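Local coordinates for ferulic acid decarboxylase 1 (PDB 4ZAD), which probably catalyses the reversible decarboxylation of aromatic acrylic acids such as ferulic, p-coumaric and cinnamic acid to vinyl products, using prenylated FMN and manganese, at residues 146-151 and 285-290; 189-194 and 300-305; 195-200 and 403-408; 201-206 and 276-281. One frame throughout, in Å; residues are numbered along the deposited sequence.

Contact 1: residues 146-151 and 285-290; sequences PLLHHG and GPFGEM. With 4LU (1-deoxy-5-O-phosphono-1-(3,3,4,5-tetramethyl-9,11-dioxo-2,3,8,9,10,11-hexahydro-7H-quinolino[1,8-fg]pteridin-12-ium-7-y l)-D-ribitol), chain E.
His149 turns its imidazole against Phe287 and Gly288, and its atoms map most of this buried contact. CB carries CG on the side of the backbone N (chi1 -35°), anti to the carbonyl carbon, and from CG onward the ring lies over the glycine. CG and CD2 face Gly288 CA, which sits 3.6 Å from the ring centroid and almost on the ring normal, a CH-pi contact. Glycine suits the place, because a CB here would point straight into the imidazole. ND1 lies 3.6 Å from Gly288 N but is hydrogen-bonded to Asp152 OD2, while the other oxygen, OD1, accepts from Gly288 N. At the tip, His149 CE1 approaches Gly288 O to 3.1 Å and Phe287 CE1 to 3.4 Å, and NE2 gives its hydrogen bond to the carbonyl of Pro323. The imidazole edge thus meets the phenyl face in a T-shaped stack, with ring planes at 88° and centroids 4.8 Å apart.

Both segments are loops of the Rift-related domain, whose clan is that of FMN-binding folds, and 285-290 runs from this packing into the prenylated-flavin pocket. There Glu289, the predicted proton donor, is modelled in two conformers, so the approach of OE2 to C1 of the cofactor in one of them is uncertain. Phe287 is held from a second direction by Leu148, whose CD1 meets the ring edge in plane, 3.8 Å from Phe287 CZ. Nearer the outside, Gly151 O rests 3.5 Å from Pro286 CG. Leu148 O is hydrogen-bonded to Tyr496 OH of the second subunit.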
# COMPACT_ATOMS: atom_id res chain seq x y z
N PRO A 146 25.53 -9.74 -18.14
CA PRO A 146 24.50 -10.60 -17.55
C PRO A 146 23.24 -10.74 -18.38
O PRO A 146 22.89 -9.81 -19.12
CB PRO A 146 24.14 -9.88 -16.25
CG PRO A 146 24.52 -8.46 -16.47
CD PRO A 146 25.68 -8.46 -17.41
N LEU A 147 22.55 -11.88 -18.23
CA LEU A 147 21.16 -12.02 -18.63
C LEU A 147 20.32 -11.89 -17.35
O LEU A 147 20.14 -12.84 -16.54
CB LEU A 147 20.92 -13.34 -19.32
CG LEU A 147 19.55 -13.55 -19.96
CD1 LEU A 147 19.58 -13.05 -21.39
CD2 LEU A 147 19.17 -15.03 -19.93
N LEU A 148 19.82 -10.68 -17.16
CA LEU A 148 19.33 -10.25 -15.88
C LEU A 148 18.01 -10.90 -15.52
O LEU A 148 17.80 -11.28 -14.35
CB LEU A 148 19.19 -8.72 -15.87
CG LEU A 148 20.52 -8.01 -15.87
CD1 LEU A 148 20.35 -6.51 -16.05
CD2 LEU A 148 21.24 -8.37 -14.52
N HIS A 149 17.13 -11.03 -16.51
CA HIS A 149 15.85 -11.67 -16.29
C HIS A 149 15.56 -12.74 -17.35
O HIS A 149 15.81 -12.51 -18.51
CB HIS A 149 14.69 -10.68 -16.37
CG HIS A 149 14.98 -9.32 -15.84
ND1 HIS A 149 15.74 -8.40 -16.52
CD2 HIS A 149 14.49 -8.68 -14.75
CE1 HIS A 149 15.77 -7.27 -15.84
NE2 HIS A 149 15.01 -7.41 -14.77
N HIS A 150 14.96 -13.86 -16.93
CA HIS A 150 14.34 -14.80 -17.87
C HIS A 150 13.43 -14.03 -18.79
O HIS A 150 12.57 -13.28 -18.31
CB HIS A 150 13.49 -15.84 -17.13
CG HIS A 150 13.03 -16.98 -18.00
ND1 HIS A 150 13.91 -17.80 -18.68
CD2 HIS A 150 11.79 -17.43 -18.29
CE1 HIS A 150 13.23 -18.70 -19.36
NE2 HIS A 150 11.94 -18.50 -19.15
N GLY A 151 13.63 -14.21 -20.09
CA GLY A 151 12.81 -13.58 -21.12
C GLY A 151 13.43 -12.29 -21.67
O GLY A 151 12.88 -11.66 -22.59
N GLY A 285 15.53 -6.18 -27.08
CA GLY A 285 14.77 -7.40 -26.78
C GLY A 285 13.98 -6.86 -25.68
O GLY A 285 14.35 -5.78 -25.20
N PRO A 286 12.90 -7.56 -25.28
CA PRO A 286 12.22 -7.10 -24.09
C PRO A 286 13.21 -7.14 -22.95
O PRO A 286 14.23 -7.81 -23.04
CB PRO A 286 11.08 -8.10 -23.90
CG PRO A 286 11.46 -9.28 -24.68
CD PRO A 286 12.42 -8.87 -25.73
N PHE A 287 12.93 -6.36 -21.92
CA PHE A 287 13.72 -6.33 -20.69
C PHE A 287 12.73 -6.29 -19.52
O PHE A 287 11.67 -5.69 -19.61
CB PHE A 287 14.57 -5.06 -20.74
CG PHE A 287 15.56 -4.93 -19.64
CD1 PHE A 287 16.49 -5.90 -19.42
CD2 PHE A 287 15.61 -3.77 -18.89
CE1 PHE A 287 17.45 -5.77 -18.43
CE2 PHE A 287 16.53 -3.62 -17.87
CZ PHE A 287 17.47 -4.64 -17.64
N GLY A 288 13.06 -6.97 -18.44
CA GLY A 288 12.36 -6.81 -17.17
C GLY A 288 12.60 -5.42 -16.63
O GLY A 288 13.71 -5.05 -16.33
N GLU A 289 11.55 -4.61 -16.57
CA GLU A 289 11.70 -3.18 -16.30
C GLU A 289 10.91 -2.72 -15.07
O GLU A 289 10.29 -3.51 -14.36
CB GLU A 289 11.33 -2.33 -17.55
CG GLU A 289 12.53 -1.71 -18.34
CD GLU A 289 12.95 -0.29 -17.92
OE1 GLU A 289 12.77 0.11 -16.74
OE2 GLU A 289 13.47 0.43 -18.80
N MET A 290 10.93 -1.40 -14.89
CA MET A 290 10.54 -0.69 -13.68
C MET A 290 9.16 -0.92 -13.08
O MET A 290 8.94 -0.55 -11.91
CB MET A 290 10.73 0.83 -13.93
CG MET A 290 9.83 1.40 -15.03
SD MET A 290 10.19 3.13 -15.30
CE MET A 290 9.55 3.77 -13.76
C9 4LU E . 16.93 5.20 -15.34
C8 4LU E . 17.82 4.46 -14.55
C7 4LU E . 18.16 3.15 -14.90
C10 4LU E . 15.80 5.26 -18.85
C6 4LU E . 17.49 2.54 -16.08
N3 4LU E . 15.37 4.47 -21.43
C2 4LU E . 15.25 5.76 -21.10
C13 4LU E . 19.18 1.25 -17.15
C5 4LU E . 17.81 1.18 -16.52
C1 4LU E . 16.15 1.62 -18.35
O2 4LU E . 14.95 6.55 -22.01
N1 4LU E . 15.45 6.15 -19.82
C4 4LU E . 15.70 3.54 -20.51
O4 4LU E . 15.78 2.37 -20.97
C4A 4LU E . 15.91 3.89 -19.20
N5 4LU E . 15.94 2.86 -18.00
C3 4LU E . 17.03 0.78 -17.68
C12 4LU E . 17.83 0.14 -15.40
C5A 4LU E . 16.52 3.36 -16.85
C7M 4LU E . 19.13 2.32 -14.09
C8M 4LU E . 18.42 5.16 -13.36
C9A 4LU E . 16.41 4.74 -16.56
N10 4LU E . 16.02 5.68 -17.58
C1' 4LU E . 15.32 6.92 -17.23
C2' 4LU E . 16.22 8.10 -17.61
O2' 4LU E . 17.54 7.84 -17.10
C3' 4LU E . 15.68 9.44 -17.08
O3' 4LU E . 14.41 9.73 -17.70
C4' 4LU E . 16.65 10.61 -17.35
O4' 4LU E . 15.97 11.85 -17.16
C5' 4LU E . 17.18 10.59 -18.80
O5' 4LU E . 18.03 11.68 -19.11
P 4LU E . 17.57 12.93 -19.97
O2P 4LU E . 18.94 13.59 -20.13
O3P 4LU E . 16.55 13.64 -19.05
O1P 4LU E . 16.94 12.38 -21.23

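Contact 2: residues 189-194 and 300-305; sequences TGLVIN and HTQPLY
Thr189 and Pro303 make the direct polar link of this contact: Thr189 OG1, anti to its backbone N (chi1 -180°), donates to Pro303 O over 2.7 Å. A hydroxyl serves well on this loop leaving its strand, since it can bond a carbonyl of strand 300-312 directly. Close packing continues beside it. Gly190 O lies 3.3 Å from Gln302 CB, and the branched Val192 sets CG2 3.6 Å from Pro303 CG while reaching tip to tip toward the hydroxyl end of Tyr305. That ring is itself buried, stacked on Trp163 and meeting Phe216 edge-to-face. A water joins the two segments here, donating to Leu191 O at 2.7 Å and bonding Tyr305 OH weakly.

Toward the start of strand 300-312 the fit relaxes. His300 and Ile193 are partly exposed; Leu191 crosses His300 at about a right angle with CD2 3.8 Å from His300 NE2, and Ile193 lies near the Gln302 amide, whose orientation is uncertain.

Leu191 also touches the prenylated FMN and Arg179, while His300 and Gln302 lean on Glu284. The arrangement thus borders what is probably the Glu-Arg-Glu network of UbiD-type active sites, formed by Glu284, Arg179 and Glu289.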
# COMPACT_ATOMS: atom_id res chain seq x y z
N THR A 189 22.41 -2.07 -28.90
CA THR A 189 21.15 -1.37 -29.17
C THR A 189 20.42 -1.16 -27.86
O THR A 189 20.54 -1.96 -26.93
CB THR A 189 20.19 -2.13 -30.14
OG1 THR A 189 18.99 -1.35 -30.33
CG2 THR A 189 19.78 -3.50 -29.59
N GLY A 190 19.65 -0.09 -27.81
CA GLY A 190 18.87 0.21 -26.64
C GLY A 190 17.77 1.14 -27.02
O GLY A 190 17.69 1.59 -28.15
N LEU A 191 16.90 1.43 -26.06
CA LEU A 191 15.83 2.41 -26.23
C LEU A 191 16.31 3.83 -26.51
O LEU A 191 17.24 4.33 -25.86
CB LEU A 191 14.98 2.49 -24.96
CG LEU A 191 13.88 1.47 -24.71
CD1 LEU A 191 13.29 1.82 -23.35
CD2 LEU A 191 12.83 1.56 -25.78
N VAL A 192 15.59 4.47 -27.42
CA VAL A 192 15.82 5.82 -27.87
C VAL A 192 14.43 6.30 -28.23
O VAL A 192 14.00 6.14 -29.37
CB VAL A 192 16.75 5.80 -29.13
CG1 VAL A 192 16.87 7.19 -29.75
CG2 VAL A 192 18.17 5.17 -28.79
N ILE A 193 13.66 6.83 -27.26
CA ILE A 193 12.25 7.19 -27.52
C ILE A 193 11.93 8.61 -27.13
O ILE A 193 12.61 9.22 -26.36
CB ILE A 193 11.25 6.21 -26.85
CG1 ILE A 193 11.30 6.32 -25.32
CG2 ILE A 193 11.60 4.72 -27.25
CD1 ILE A 193 10.28 5.48 -24.56
N ASN A 194 10.88 9.14 -27.72
CA ASN A 194 10.38 10.43 -27.37
C ASN A 194 9.92 10.39 -25.93
O ASN A 194 9.47 9.33 -25.47
CB ASN A 194 9.21 10.82 -28.28
CG ASN A 194 9.67 11.26 -29.65
OD1 ASN A 194 10.66 11.97 -29.77
ND2 ASN A 194 8.93 10.87 -30.70
N HIS A 300 10.40 -5.08 -30.51
CA HIS A 300 10.42 -3.87 -31.31
C HIS A 300 11.84 -3.55 -31.73
O HIS A 300 12.80 -4.13 -31.19
CB HIS A 300 9.77 -2.67 -30.60
CG HIS A 300 10.46 -2.21 -29.34
ND1 HIS A 300 11.80 -2.41 -29.09
CD2 HIS A 300 9.98 -1.51 -28.28
CE1 HIS A 300 12.12 -1.88 -27.92
NE2 HIS A 300 11.04 -1.32 -27.42
N THR A 301 11.95 -2.65 -32.69
CA THR A 301 13.22 -2.28 -33.30
C THR A 301 13.74 -0.99 -32.74
O THR A 301 12.95 -0.10 -32.44
CB THR A 301 13.05 -2.07 -34.81
OG1 THR A 301 12.05 -1.06 -35.06
CG2 THR A 301 12.66 -3.39 -35.45
N GLN A 302 15.06 -0.87 -32.65
CA GLN A 302 15.69 0.32 -32.05
C GLN A 302 17.04 0.60 -32.74
O GLN A 302 17.66 -0.31 -33.32
CB GLN A 302 15.86 0.15 -30.50
CG GLN A 302 14.57 0.17 -29.62
CD GLN A 302 13.83 1.49 -29.62
OE1 GLN A 302 12.59 1.54 -29.66
NE2 GLN A 302 14.58 2.59 -29.61
N PRO A 303 17.52 1.86 -32.67
CA PRO A 303 18.78 2.24 -33.32
C PRO A 303 19.99 1.47 -32.82
O PRO A 303 19.89 0.72 -31.84
CB PRO A 303 18.92 3.75 -33.02
CG PRO A 303 17.83 4.14 -32.24
CD PRO A 303 16.80 3.04 -32.16
N LEU A 304 21.13 1.65 -33.48
CA LEU A 304 22.30 0.82 -33.22
C LEU A 304 23.50 1.65 -32.93
O LEU A 304 23.85 2.51 -33.74
CB LEU A 304 22.64 -0.07 -34.42
CG LEU A 304 23.73 -1.11 -34.18
CD1 LEU A 304 23.36 -2.07 -33.02
CD2 LEU A 304 23.98 -1.90 -35.49
N TYR A 305 24.13 1.37 -31.79
CA TYR A 305 25.34 2.04 -31.37
C TYR A 305 26.50 1.16 -31.76
O TYR A 305 26.61 0.04 -31.27
CB TYR A 305 25.40 2.21 -29.85
CG TYR A 305 24.34 3.08 -29.22
CD1 TYR A 305 23.09 2.59 -28.93
CD2 TYR A 305 24.63 4.39 -28.81
CE1 TYR A 305 22.14 3.36 -28.31
CE2 TYR A 305 23.67 5.18 -28.18
CZ TYR A 305 22.43 4.65 -27.92
OH TYR A 305 21.46 5.40 -27.29
O HOH W 1 19.64 3.20 -25.62

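Contact 3: residues 195-200 and 403-408; sequences PQHVKQ and CYKVCS. With 4LU (1-deoxy-5-O-phosphono-1-(3,3,4,5-tetramethyl-9,11-dioxo-2,3,8,9,10,11-hexahydro-7H-quinolino[1,8-fg]pteridin-12-ium-7-y l)-D-ribitol), chain E.
The imidazole of His197 has Lys405 CE over one face, 3.8 Å above the plane and offset toward the rim, with Gln200 OE1 in plane at its edge, weakly bonded to ND1. The other flat group, the phenol of Tyr404, has CB of its neighbour Lys405 centred over one face, while Pro195 CB approaches obliquely, 3.8 Å from Tyr404 CE2. Its hydroxyl meets Gln200 tip to tip but is hydrogen-bonded to Asp236.

Lys405 reaches from 403-408 to the cofactor. Its methylenes run extended past the ring of Pro195, with CD 3.2 Å from Pro195 O, and then bend at chi4 (-62°), bringing NZ to a phosphate oxygen of the cofactor, O3P, at 2.7 Å. A lysine combines this greasy stem with a charge that suits a phosphate. Gln196, at the N-cap position, sends NE2 to two cofactor atoms at once, O3' and O2, each at 3.0 Å, and a water ties Gln196 OE1 to Lys405 NZ and O3'. At the helix start His197 N donates to O1P over 2.8 Å, where the helix end would also tend to stabilise negative charge.

The His197 side chain lies about 2 Å from the manganese ion, whose site includes Asn174 and Glu240. This is the prenylated-FMN phosphate and metal site of the UbiD family, closed between the Rift-related and C-terminal domains.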
# COMPACT_ATOMS: atom_id res chain seq x y z
N PRO A 195 10.10 11.49 -25.17
CA PRO A 195 10.84 12.73 -25.48
C PRO A 195 12.23 12.76 -24.83
O PRO A 195 12.73 13.85 -24.47
CB PRO A 195 9.96 13.81 -24.87
CG PRO A 195 9.43 13.12 -23.57
CD PRO A 195 9.44 11.58 -23.85
N GLN A 196 12.84 11.58 -24.69
CA GLN A 196 14.11 11.46 -23.99
C GLN A 196 15.24 12.19 -24.69
O GLN A 196 15.32 12.25 -25.92
CB GLN A 196 14.48 9.99 -23.79
CG GLN A 196 13.46 9.24 -22.97
CD GLN A 196 13.37 9.75 -21.53
OE1 GLN A 196 12.73 10.79 -21.26
NE2 GLN A 196 14.02 9.03 -20.61
N HIS A 197 16.15 12.73 -23.89
CA HIS A 197 17.22 13.49 -24.50
C HIS A 197 18.13 12.72 -25.47
O HIS A 197 18.59 13.30 -26.44
CB HIS A 197 18.01 14.24 -23.42
CG HIS A 197 17.22 15.37 -22.83
ND1 HIS A 197 16.08 15.85 -23.43
CD2 HIS A 197 17.42 16.12 -21.73
CE1 HIS A 197 15.59 16.84 -22.71
NE2 HIS A 197 16.39 17.03 -21.68
N VAL A 198 18.38 11.43 -25.23
CA VAL A 198 19.17 10.65 -26.21
C VAL A 198 18.55 10.77 -27.60
O VAL A 198 19.28 10.77 -28.58
CB VAL A 198 19.36 9.16 -25.85
CG1 VAL A 198 20.30 9.00 -24.68
CG2 VAL A 198 18.06 8.53 -25.52
N LYS A 199 17.21 10.88 -27.66
CA LYS A 199 16.48 11.10 -28.92
C LYS A 199 16.46 12.55 -29.40
O LYS A 199 16.72 12.78 -30.54
CB LYS A 199 15.03 10.62 -28.80
CG LYS A 199 14.19 10.89 -30.02
CD LYS A 199 13.38 9.70 -30.43
CE LYS A 199 12.76 9.90 -31.84
NZ LYS A 199 12.18 11.28 -31.98
N GLN A 200 16.11 13.50 -28.54
CA GLN A 200 16.20 14.92 -28.87
C GLN A 200 17.51 15.29 -29.54
O GLN A 200 17.52 15.91 -30.62
CB GLN A 200 15.96 15.81 -27.64
CG GLN A 200 14.48 15.94 -27.33
CD GLN A 200 14.14 16.91 -26.21
OE1 GLN A 200 13.45 16.52 -25.25
NE2 GLN A 200 14.58 18.16 -26.32
N CYS A 403 7.08 20.68 -17.69
CA CYS A 403 6.95 19.32 -17.18
C CYS A 403 6.53 18.21 -18.19
O CYS A 403 6.46 17.06 -17.83
CB CYS A 403 5.94 19.33 -16.06
SG CYS A 403 6.27 20.57 -14.82
N TYR A 404 6.28 18.57 -19.45
CA TYR A 404 5.78 17.62 -20.43
C TYR A 404 6.59 16.33 -20.47
O TYR A 404 6.01 15.25 -20.50
CB TYR A 404 5.72 18.26 -21.84
CG TYR A 404 7.01 18.24 -22.60
CD1 TYR A 404 7.98 19.18 -22.34
CD2 TYR A 404 7.26 17.27 -23.58
CE1 TYR A 404 9.19 19.19 -23.04
CE2 TYR A 404 8.50 17.27 -24.30
CZ TYR A 404 9.45 18.23 -24.02
OH TYR A 404 10.67 18.29 -24.66
N LYS A 405 7.91 16.45 -20.45
CA LYS A 405 8.79 15.32 -20.38
C LYS A 405 9.03 14.82 -18.94
O LYS A 405 9.04 13.58 -18.67
CB LYS A 405 10.14 15.70 -20.98
CG LYS A 405 11.26 14.74 -20.62
CD LYS A 405 12.54 14.97 -21.44
CE LYS A 405 13.64 14.01 -20.99
NZ LYS A 405 14.02 14.24 -19.58
N VAL A 406 9.27 15.77 -18.03
CA VAL A 406 9.68 15.43 -16.67
C VAL A 406 8.72 14.41 -16.08
O VAL A 406 9.15 13.36 -15.57
CB VAL A 406 9.74 16.65 -15.75
CG1 VAL A 406 9.73 16.22 -14.31
CG2 VAL A 406 10.95 17.58 -16.10
N CYS A 407 7.42 14.72 -16.17
CA CYS A 407 6.36 13.88 -15.59
C CYS A 407 5.79 12.80 -16.53
O CYS A 407 4.77 12.22 -16.24
CB CYS A 407 5.21 14.75 -15.07
SG CYS A 407 5.71 15.94 -13.81
N SER A 408 6.45 12.54 -17.64
CA SER A 408 5.89 11.66 -18.65
C SER A 408 5.63 10.26 -18.12
O SER A 408 4.67 9.61 -18.57
CB SER A 408 6.82 11.59 -19.82
OG SER A 408 8.02 11.00 -19.38
C9 4LU E . 16.93 5.20 -15.34
C8 4LU E . 17.82 4.46 -14.55
C7 4LU E . 18.16 3.15 -14.90
C10 4LU E . 15.80 5.26 -18.85
C6 4LU E . 17.49 2.54 -16.08
N3 4LU E . 15.37 4.47 -21.43
C2 4LU E . 15.25 5.76 -21.10
C13 4LU E . 19.18 1.25 -17.15
C5 4LU E . 17.81 1.18 -16.52
C1 4LU E . 16.15 1.62 -18.35
O2 4LU E . 14.95 6.55 -22.01
N1 4LU E . 15.45 6.15 -19.82
C4 4LU E . 15.70 3.54 -20.51
O4 4LU E . 15.78 2.37 -20.97
C4A 4LU E . 15.91 3.89 -19.20
N5 4LU E . 15.94 2.86 -18.00
C3 4LU E . 17.03 0.78 -17.68
C12 4LU E . 17.83 0.14 -15.40
C5A 4LU E . 16.52 3.36 -16.85
C7M 4LU E . 19.13 2.32 -14.09
C8M 4LU E . 18.42 5.16 -13.36
C9A 4LU E . 16.41 4.74 -16.56
N10 4LU E . 16.02 5.68 -17.58
C1' 4LU E . 15.32 6.92 -17.23
C2' 4LU E . 16.22 8.10 -17.61
O2' 4LU E . 17.54 7.84 -17.10
C3' 4LU E . 15.68 9.44 -17.08
O3' 4LU E . 14.41 9.73 -17.70
C4' 4LU E . 16.65 10.61 -17.35
O4' 4LU E . 15.97 11.85 -17.16
C5' 4LU E . 17.18 10.59 -18.80
O5' 4LU E . 18.03 11.68 -19.11
P 4LU E . 17.57 12.93 -19.97
O2P 4LU E . 18.94 13.59 -20.13
O3P 4LU E . 16.55 13.64 -19.05
O1P 4LU E . 16.94 12.38 -21.23
O HOH W 2 12.84 11.92 -18.69

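Contact 4: residues 201-206 and 276-281; sequences VSDAWV and LDRDTL
Helix 197-207 passes the corner at which strand 270-277 turns into strand 280-284, Val206 and Arg278 having the nearest CA atoms at 7.7 Å. Arg278 stands at that corner and reaches back to the helix. Its CG is anti to the backbone N (chi1 -159°), and further bends at chi2 and chi3 bring NE to the helix. NE donates to Ser202 OG over 3.1 Å, a bent bond (140°) whose acceptor stands 27° out of the guanidinium plane. The serine is small enough to let the arginine come this close, and its OG, between backbone N and carbonyl carbon, also bonds back to the helix carbonyls of Val198 and Lys199. Ser202 CB also rests 3.8 Å from Leu276 CD2, a buried leucine that packs on Ile214, Pro303 and Tyr305 as well.

Val206 crosses the arginine at about a right angle and lays CG2 over one guanidinium face, 3.8 Å above the plane and toward the rim. Asp203 forms a salt bridge to NH2 through OD1, but the two atoms are modelled too close together, so its exact geometry is doubtful. The corner itself is shaped by an Asx turn, Asp277 OD1 accepting from Asp279 N at 3.0 Å, while OD2 pairs with Arg306.

OD2 of Asp203 also forms a salt bridge with Lys199; that lysine, and Arg278 if the modelled pairing holds, would favour the ionised carboxylate, and the partly exposed setting should moderate the strength of the pairing.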
# COMPACT_ATOMS: atom_id res chain seq x y z
N VAL A 201 18.61 14.86 -28.92
CA VAL A 201 19.95 15.22 -29.36
C VAL A 201 20.28 14.53 -30.67
O VAL A 201 20.81 15.14 -31.58
CB VAL A 201 21.02 14.88 -28.31
CG1 VAL A 201 22.37 15.31 -28.81
CG2 VAL A 201 20.72 15.60 -27.02
N SER A 202 19.93 13.26 -30.79
CA SER A 202 20.22 12.54 -32.00
C SER A 202 19.28 12.99 -33.14
O SER A 202 19.68 12.88 -34.32
CB SER A 202 20.16 11.03 -31.77
OG SER A 202 18.91 10.62 -31.21
N ASP A 203 18.08 13.49 -32.77
CA ASP A 203 17.10 14.03 -33.73
C ASP A 203 17.75 15.19 -34.47
O ASP A 203 17.36 15.49 -35.59
CB ASP A 203 15.83 14.62 -33.05
CG ASP A 203 14.70 13.61 -32.84
OD1 ASP A 203 14.75 12.49 -33.33
OD2 ASP A 203 13.73 13.97 -32.12
N ALA A 204 18.69 15.87 -33.81
CA ALA A 204 19.36 17.03 -34.37
C ALA A 204 20.34 16.58 -35.44
O ALA A 204 20.50 17.25 -36.48
CB ALA A 204 20.05 17.84 -33.29
N TRP A 205 21.00 15.46 -35.19
CA TRP A 205 21.93 14.93 -36.16
C TRP A 205 21.20 14.42 -37.37
O TRP A 205 21.71 14.48 -38.48
CB TRP A 205 22.78 13.84 -35.54
CG TRP A 205 23.85 14.38 -34.60
CD1 TRP A 205 23.68 14.76 -33.31
CD2 TRP A 205 25.24 14.58 -34.90
NE1 TRP A 205 24.88 15.17 -32.77
CE2 TRP A 205 25.85 15.06 -33.72
CE3 TRP A 205 26.03 14.39 -36.03
CZ2 TRP A 205 27.19 15.37 -33.65
CZ3 TRP A 205 27.36 14.69 -35.97
CH2 TRP A 205 27.94 15.19 -34.79
N VAL A 206 19.99 13.92 -37.14
CA VAL A 206 19.12 13.48 -38.21
C VAL A 206 18.67 14.69 -39.04
O VAL A 206 18.77 14.68 -40.28
CB VAL A 206 17.90 12.67 -37.66
CG1 VAL A 206 16.90 12.34 -38.81
CG2 VAL A 206 18.38 11.35 -37.04
N LEU A 276 26.38 6.33 -32.81
CA LEU A 276 24.96 5.95 -32.76
C LEU A 276 24.43 6.08 -34.18
O LEU A 276 24.56 7.14 -34.82
CB LEU A 276 24.13 6.84 -31.79
CG LEU A 276 22.61 6.73 -31.97
CD1 LEU A 276 22.13 5.24 -31.81
CD2 LEU A 276 21.80 7.66 -31.09
N ASP A 277 23.84 4.98 -34.67
CA ASP A 277 23.40 4.89 -36.04
C ASP A 277 21.91 4.86 -36.04
O ASP A 277 21.28 3.87 -35.71
CB ASP A 277 23.98 3.64 -36.70
CG ASP A 277 23.75 3.60 -38.19
OD1 ASP A 277 22.83 4.25 -38.71
OD2 ASP A 277 24.48 2.84 -38.86
N ARG A 278 21.33 5.98 -36.42
CA ARG A 278 19.90 6.10 -36.31
C ARG A 278 19.23 5.73 -37.65
O ARG A 278 17.96 5.79 -37.79
CB ARG A 278 19.54 7.49 -35.81
CG ARG A 278 18.15 7.49 -35.21
CD ARG A 278 18.08 7.90 -33.74
NE ARG A 278 17.50 9.23 -33.65
CZ ARG A 278 16.27 9.55 -34.06
NH1 ARG A 278 15.46 8.65 -34.58
NH2 ARG A 278 15.87 10.79 -33.96
N ASP A 279 20.08 5.31 -38.58
CA ASP A 279 19.69 4.92 -39.92
C ASP A 279 19.52 3.42 -40.03
O ASP A 279 19.14 2.92 -41.08
CB ASP A 279 20.77 5.33 -40.92
CG ASP A 279 20.80 6.81 -41.19
OD1 ASP A 279 20.12 7.58 -40.48
OD2 ASP A 279 21.50 7.18 -42.16
N THR A 280 19.85 2.67 -38.99
CA THR A 280 19.65 1.22 -39.07
C THR A 280 18.95 0.75 -37.82
O THR A 280 19.43 1.00 -36.73
CB THR A 280 20.96 0.38 -39.32
OG1 THR A 280 21.25 -0.43 -38.19
CG2 THR A 280 22.17 1.26 -39.69
N LEU A 281 17.83 0.08 -37.99
CA LEU A 281 17.08 -0.47 -36.89
C LEU A 281 17.48 -1.91 -36.67
O LEU A 281 17.80 -2.61 -37.63
CB LEU A 281 15.60 -0.38 -37.19
CG LEU A 281 15.12 1.05 -37.37
CD1 LEU A 281 13.59 1.06 -37.58
CD2 LEU A 281 15.59 1.98 -36.17

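Overall arrangement
From the N terminus, residues 146-151 open the loop that contact 1 closes at 285-290. Three consecutive segments follow: 189-194 pairs with 300-305 in contact 2, 195-200 with 403-408 in contact 3, and 201-206 with 276-281 in contact 4. Contacts 1, 2 and 3 cross one another along the chain, while contact 4 is nested inside all three loops. Contacts 2 and 4 meet in the antiparallel sheet, where strand 300-312 neighbours 270-277 and 280-284; contacts 3 and 4 share helix 197-207. Contact 3 reaches the C-terminal domain, whereas the other contacts lie within the Rift-related range. Contacts 1, 2 and 3 all reach the prenylated flavin, contact 2 through Leu191.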